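Local coordinates for protein Endonuclease/exonuclease/phosphatase (Beutenbergia cavernae DSM 12333, PDB 4RUW) that belongs to the endonuclease/exonuclease/phosphatase family, with a DNase I-like domain followed by an Ig-like domain, its precise function not being established, at residues 227-232 and 301-306. Numbering follows the deposited sequence.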
# COMPACT_ATOMS: atom_id res chain seq x y z
N ARG A 227 -9.83 -10.48 -8.30
CA ARG A 227 -10.07 -11.88 -8.63
C ARG A 227 -8.79 -12.64 -8.96
O ARG A 227 -8.78 -13.87 -8.94
CB ARG A 227 -11.04 -11.99 -9.81
CG ARG A 227 -12.40 -11.39 -9.55
CD ARG A 227 -13.23 -11.33 -10.83
NE ARG A 227 -12.58 -10.50 -11.84
CZ ARG A 227 -13.05 -10.31 -13.07
NH1 ARG A 227 -14.18 -10.90 -13.45
NH2 ARG A 227 -12.39 -9.54 -13.92
N VAL A 228 -7.71 -11.93 -9.27
CA VAL A 228 -6.44 -12.58 -9.59
C VAL A 228 -5.39 -12.09 -8.60
O VAL A 228 -5.50 -10.98 -8.10
CB VAL A 228 -5.98 -12.31 -11.05
CG1 VAL A 228 -7.07 -12.75 -12.03
CG2 VAL A 228 -5.61 -10.84 -11.26
N PRO A 229 -4.37 -12.92 -8.32
CA PRO A 229 -3.34 -12.48 -7.36
C PRO A 229 -2.67 -11.18 -7.82
O PRO A 229 -2.08 -11.15 -8.90
CB PRO A 229 -2.35 -13.65 -7.37
CG PRO A 229 -3.22 -14.84 -7.70
CD PRO A 229 -4.19 -14.32 -8.72
N SER A 230 -2.78 -10.14 -7.00
CA SER A 230 -2.23 -8.84 -7.34
C SER A 230 -1.73 -8.14 -6.09
O SER A 230 -2.22 -8.37 -4.99
CB SER A 230 -3.28 -7.94 -8.00
OG SER A 230 -4.01 -8.60 -9.02
N VAL A 231 -0.76 -7.25 -6.30
CA VAL A 231 -0.33 -6.33 -5.25
C VAL A 231 -0.36 -4.91 -5.79
O VAL A 231 -0.19 -4.69 -6.99
CB VAL A 231 1.08 -6.67 -4.70
CG1 VAL A 231 1.06 -8.04 -4.03
CG2 VAL A 231 2.14 -6.62 -5.78
N LEU A 232 -0.62 -3.96 -4.89
CA LEU A 232 -0.59 -2.54 -5.20
C LEU A 232 0.38 -1.93 -4.21
O LEU A 232 0.21 -2.06 -3.00
CB LEU A 232 -1.98 -1.92 -5.04
CG LEU A 232 -2.04 -0.39 -5.02
CD1 LEU A 232 -1.51 0.21 -6.33
CD2 LEU A 232 -3.45 0.09 -4.73
N THR A 301 -4.36 -8.63 -2.73
CA THR A 301 -5.69 -9.17 -2.97
C THR A 301 -5.96 -10.39 -2.08
O THR A 301 -5.04 -10.89 -1.43
CB THR A 301 -5.85 -9.52 -4.46
OG1 THR A 301 -4.87 -10.50 -4.82
CG2 THR A 301 -5.68 -8.27 -5.33
N PRO A 302 -7.22 -10.85 -2.02
CA PRO A 302 -7.58 -11.83 -0.98
C PRO A 302 -6.85 -13.17 -1.06
O PRO A 302 -6.77 -13.85 -0.04
CB PRO A 302 -9.09 -12.01 -1.18
CG PRO A 302 -9.53 -10.68 -1.70
CD PRO A 302 -8.44 -10.28 -2.64
N ALA A 303 -6.34 -13.56 -2.23
CA ALA A 303 -5.64 -14.84 -2.33
C ALA A 303 -4.36 -14.89 -1.49
O ALA A 303 -3.87 -15.97 -1.17
CB ALA A 303 -5.32 -15.17 -3.79
N PHE A 304 -3.82 -13.73 -1.15
CA PHE A 304 -2.60 -13.67 -0.35
C PHE A 304 -2.88 -13.71 1.15
O PHE A 304 -3.81 -13.09 1.64
CB PHE A 304 -1.81 -12.40 -0.66
CG PHE A 304 -1.06 -12.45 -1.94
CD1 PHE A 304 0.12 -13.17 -2.05
CD2 PHE A 304 -1.52 -11.76 -3.05
CE1 PHE A 304 0.82 -13.21 -3.22
CE2 PHE A 304 -0.81 -11.79 -4.23
CZ PHE A 304 0.36 -12.52 -4.32
N ASP A 305 -2.02 -14.43 1.87
CA ASP A 305 -1.90 -14.29 3.31
C ASP A 305 -0.65 -13.47 3.59
O ASP A 305 0.30 -13.48 2.81
CB ASP A 305 -1.72 -15.65 3.98
CG ASP A 305 -2.97 -16.47 3.96
OD1 ASP A 305 -4.03 -15.91 3.62
OD2 ASP A 305 -2.89 -17.66 4.32
N VAL A 306 -0.64 -12.77 4.71
CA VAL A 306 0.53 -12.01 5.11
C VAL A 306 1.27 -12.75 6.21
O VAL A 306 0.69 -13.11 7.22
CB VAL A 306 0.14 -10.60 5.60
CG1 VAL A 306 1.38 -9.75 5.78
CG2 VAL A 306 -0.81 -9.94 4.60
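S230 and T301 meet where one of the two central sheets of the DNase I-like alpha/beta sandwich hands over to the other. S230 opens strand 230-233, whose antiparallel neighbour 296-300 ends just before T301; a type I turn from T301 to F304, closed by F304 N to T301 O at 3.1 Å, then leads into strand 304-311 at the margin of the second sheet.

Two hydrogen bonds join the segments, both through S230 and T301. T301 N donates to S230 O at 3.1 Å, tilted only 17° from the carbonyl plane. The second bond ends on a side chain: S230 N donates to T301 OG1 at 3.0 Å, with an N-H...O angle of 158°. A chi1 of 60° places OG1 between T301's own backbone N and carbonyl carbon, where it accepts this N-H. Within the first segment, S230 OG donates to V228 O from well above the carbonyl plane.

Apolar contacts flank this polar pair. The methyl CG2 of T301 lies 3.6 Å from S230 CB. On the F304 ring, CE2 serves as the common touching atom, meeting P229 CB at 4.0 Å and V231 CG1 at 4.2 Å; both approach obliquely, and the V231 and F304 side chains cross at roughly a right angle. L328 of strand 324-330 also touches F304, while backbone hydrogen bonds link P229 and V231 to V195 of strand 192-200, and A303 to G331. S230 N, already bound to T301 OG1, lies in the plane of the F304 ring at its edge, 3.8 Å from CE2.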